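Local structure of ribulose bisphosphate carboxylase (Pyrococcus horikoshii, 2CWX) at the interface of chains A and B. The protein catalyses the addition of carbon dioxide and water to ribulose 1,5-bisphosphate, giving two molecules of 3-phosphoglycerate, as a form III Rubisco built solely of large subunits. Coordinates in Å, arbitrary orientation; residue numbers count along the deposited sequence, not the author numbering. Chains: chain A/B, Ribulose bisphosphate carboxylase.

Contacts 1 and 2 are two patches of the same two-fold symmetric interface between large subunits, their centres about 27 Å apart, and each has a twin with the chains exchanged. They share no residues. Contact 1 joins the catalytic domains through helix 258-271, which both chains contribute, and the start of helix 231-244. In contact 2 the N-terminal domain of chain B reaches the catalytic domain of chain A, and the centre of contact 2 lies about 7 Å from the active-site residue A:Lys160. This is the arrangement of the Rubisco dimer, whose active sites lie between the two subunits; the deposited octamer holds eight copies.

Contact 1: the interface of chains A and B. Residues chain A 229-231, 234, 260; chain B 259-260, 263.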
# COMPACT_ATOMS: atom_id res chain seq x y z
N GLY A 229 -12.42 -19.98 -13.07
CA GLY A 229 -11.80 -20.55 -11.87
C GLY A 229 -12.40 -19.93 -10.62
O GLY A 229 -13.34 -19.14 -10.71
N PRO A 230 -11.87 -20.26 -9.44
CA PRO A 230 -12.17 -19.49 -8.23
C PRO A 230 -11.95 -18.00 -8.51
O PRO A 230 -11.03 -17.67 -9.28
CB PRO A 230 -11.16 -20.00 -7.22
CG PRO A 230 -10.81 -21.36 -7.72
CD PRO A 230 -10.87 -21.30 -9.20
N VAL A 231 -12.76 -17.11 -7.93
CA VAL A 231 -12.78 -15.76 -8.42
C VAL A 231 -11.48 -15.05 -8.39
O VAL A 231 -11.25 -14.24 -9.24
CB VAL A 231 -13.65 -14.73 -7.66
CG1 VAL A 231 -14.39 -13.86 -8.68
CG2 VAL A 231 -14.49 -15.30 -6.68
N MET A 234 -9.70 -16.08 -11.46
CA MET A 234 -10.23 -15.45 -12.67
C MET A 234 -9.82 -13.99 -12.78
O MET A 234 -9.51 -13.54 -13.86
CB MET A 234 -11.77 -15.41 -12.78
CG MET A 234 -12.47 -16.64 -12.68
SD MET A 234 -14.08 -16.51 -13.53
CE MET A 234 -15.08 -16.11 -12.17
N ALA A 260 -19.74 -14.37 -8.70
CA ALA A 260 -18.44 -14.15 -9.33
C ALA A 260 -18.63 -13.32 -10.58
O ALA A 260 -17.83 -12.42 -10.85
CB ALA A 260 -17.78 -15.46 -9.67
N SER B 259 -17.51 -20.58 -7.94
CA SER B 259 -16.35 -19.68 -8.02
C SER B 259 -16.25 -18.74 -6.81
O SER B 259 -15.17 -18.55 -6.21
CB SER B 259 -16.44 -18.87 -9.29
OG SER B 259 -15.37 -17.96 -9.42
N ALA B 260 -17.36 -18.12 -6.45
CA ALA B 260 -17.38 -17.30 -5.26
C ALA B 260 -17.18 -18.12 -3.99
O ALA B 260 -16.51 -17.65 -3.07
CB ALA B 260 -18.67 -16.58 -5.15
N TYR B 263 -13.50 -18.99 -3.31
CA TYR B 263 -12.80 -17.83 -2.85
C TYR B 263 -13.18 -17.47 -1.41
O TYR B 263 -12.32 -17.16 -0.61
CB TYR B 263 -13.05 -16.65 -3.76
CG TYR B 263 -12.43 -15.39 -3.23
CD1 TYR B 263 -11.05 -15.25 -3.18
CD2 TYR B 263 -13.21 -14.37 -2.74
CE1 TYR B 263 -10.43 -14.10 -2.68
CE2 TYR B 263 -12.62 -13.24 -2.21
CZ TYR B 263 -11.23 -13.12 -2.19
OH TYR B 263 -10.66 -11.99 -1.68
O HOH W 1 -19.88 -17.27 -8.12
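The hydroxyl OG of B:Ser259 is held by two backbone groups of chain A, where the catalytic domains of two Rubisco large subunits meet. B:Ser259 OG donates a hydrogen bond of 2.7 Å to the carbonyl O of A:Gly229, approaching in the carbonyl plane with a C=O...OG angle of 145°. The amide N of A:Val231, at the first turn of helix 231-244, lies 3.1 Å from B:Ser259 OG and can donate to it. With chi1 at 179°, OG points away from its own backbone N and into this loop-to-helix junction. That amide also makes a longer bond, 3.3 Å from A:Val231 N to B:Ser259 O, reaching the carbonyl from above its plane. Carbon closes round the hydroxyl: A:Met234 CE, at the end of a chain bent at chi3, comes within 3.3 Å of B:Ser259 OG, and the methyl of A:Ala260 packs against B:Ser259 CB. An alanine in place of B:Ser259 would probably leave the A:Gly229 carbonyl without its serine donor and A:Val231 N with the longer bond to the backbone carbonyl, approached from above its plane. The CG2 branch of A:Val231 presses on CB of B:Tyr263 at 3.5 Å, the two side chains crossing at about a right angle. Near the two-fold axis, a water links A:Ala260 N and B:Ala260 N at 3.0 and 3.1 Å from its oxygen, bridging the amino-terminal turns of helices 258-271.

Contact 2: the interface of chains A and B. Residues chain A 161, 163-165, 169; chain B 60, 62-63, 65.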
# COMPACT_ATOMS: atom_id res chain seq x y z
N PRO A 161 -8.63 -32.05 -30.87
CA PRO A 161 -9.48 -32.34 -29.71
C PRO A 161 -9.52 -31.18 -28.75
O PRO A 161 -8.78 -30.21 -28.93
CB PRO A 161 -8.78 -33.52 -29.06
CG PRO A 161 -7.34 -33.33 -29.44
CD PRO A 161 -7.40 -32.85 -30.86
N MET A 163 -8.90 -31.02 -25.45
CA MET A 163 -7.97 -31.05 -24.34
C MET A 163 -6.66 -31.69 -24.79
O MET A 163 -6.64 -32.44 -25.76
CB MET A 163 -8.58 -31.86 -23.19
CG MET A 163 -9.94 -31.33 -22.70
SD MET A 163 -9.74 -29.84 -21.70
CE MET A 163 -9.61 -30.70 -19.95
N GLY A 164 -5.57 -31.31 -24.13
CA GLY A 164 -4.34 -32.05 -24.15
C GLY A 164 -3.17 -31.36 -24.84
O GLY A 164 -2.10 -31.93 -24.96
N TRP A 165 -3.38 -30.15 -25.32
CA TRP A 165 -2.36 -29.43 -26.07
C TRP A 165 -1.31 -28.82 -25.19
O TRP A 165 -1.64 -28.23 -24.16
CB TRP A 165 -3.00 -28.27 -26.80
CG TRP A 165 -4.16 -28.63 -27.62
CD1 TRP A 165 -5.46 -28.65 -27.22
CD2 TRP A 165 -4.15 -28.99 -28.98
NE1 TRP A 165 -6.26 -29.02 -28.28
CE2 TRP A 165 -5.48 -29.23 -29.37
CE3 TRP A 165 -3.15 -29.13 -29.94
CZ2 TRP A 165 -5.84 -29.60 -30.65
CZ3 TRP A 165 -3.50 -29.51 -31.22
CH2 TRP A 165 -4.83 -29.74 -31.56
N GLU A 169 1.97 -26.48 -29.31
CA GLU A 169 0.98 -27.08 -30.22
C GLU A 169 -0.23 -26.16 -30.39
O GLU A 169 -0.71 -25.95 -31.50
CB GLU A 169 0.53 -28.45 -29.72
CG GLU A 169 1.57 -29.58 -29.82
CD GLU A 169 1.31 -30.78 -28.88
OE1 GLU A 169 0.52 -30.71 -27.89
OE2 GLU A 169 1.90 -31.85 -29.15
N LYS B 60 -2.04 -33.52 -36.40
CA LYS B 60 -1.46 -33.73 -35.07
C LYS B 60 -2.47 -33.92 -33.92
O LYS B 60 -3.13 -32.98 -33.47
CB LYS B 60 -0.45 -32.61 -34.74
CG LYS B 60 0.96 -33.13 -34.30
CD LYS B 60 2.06 -32.05 -34.40
CE LYS B 60 2.28 -31.29 -33.08
NZ LYS B 60 3.38 -30.25 -33.16
N PRO B 62 -2.81 -34.12 -30.15
CA PRO B 62 -1.98 -33.51 -29.10
C PRO B 62 -1.46 -34.54 -28.12
O PRO B 62 -2.08 -35.58 -27.88
CB PRO B 62 -2.93 -32.53 -28.41
CG PRO B 62 -4.17 -32.52 -29.20
CD PRO B 62 -4.23 -33.79 -29.97
N GLU B 63 -0.31 -34.23 -27.53
CA GLU B 63 0.48 -35.27 -26.85
C GLU B 63 -0.22 -35.86 -25.61
O GLU B 63 -0.10 -37.04 -25.36
CB GLU B 63 1.90 -34.76 -26.51
CG GLU B 63 3.04 -35.66 -27.00
CD GLU B 63 3.01 -35.91 -28.51
OE1 GLU B 63 3.34 -37.05 -28.92
OE2 GLU B 63 2.68 -34.97 -29.27
N ALA B 65 -3.61 -35.76 -25.08
CA ALA B 65 -5.00 -36.16 -25.36
C ALA B 65 -5.23 -37.63 -25.06
O ALA B 65 -6.19 -37.99 -24.36
CB ALA B 65 -5.36 -35.87 -26.83
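Carbon packing centres on B:Pro62, a loop residue of the N-terminal domain that lies against the indole of A:Trp165 in the partner Rubisco subunit. The indole follows the conserved Lys-Pro-Lys segment of the active site, in which A:Pro161 separates A:Lys160 from A:Lys162; packing by chain B probably helps to position these lysines. CG of B:Pro62 sits over the indole face in a CH-pi contact, 3.4 Å from the centroid of the six-membered ring of A:Trp165. The rings of A:Pro161, which follows a cis peptide bond, and B:Pro62 face each other, though the tightness of the modelled contact is doubtful. On the flank, CB of B:Pro62 rests 3.6 Å from the carbonyl O of A:Gly164, and the methyl of B:Ala65 approaches A:Met163 O at 3.8 Å.

A hydrogen bond within chain A helps fix the indole: NE1 of A:Trp165 donates to A:Pro161 O at 2.9 Å, with the acceptor close to the ring plane. Chi1 of -52° sets A:Trp165 CG opposite its own carbonyl carbon, and the bond at NE1 probably limits rotation of the ring.

Charged groups gather beside this proline-indole contact. A:Glu169, on helix 167-180, brings OE2 to 3.2 Å from OE2 of B:Glu63; carboxylates this near would probably repel unless one is protonated or a positive charge lies nearby. The poorly ordered B:Lys60, its modelled CE near A:Glu169 CG and its NZ short of a salt bridge, may ease the repulsion.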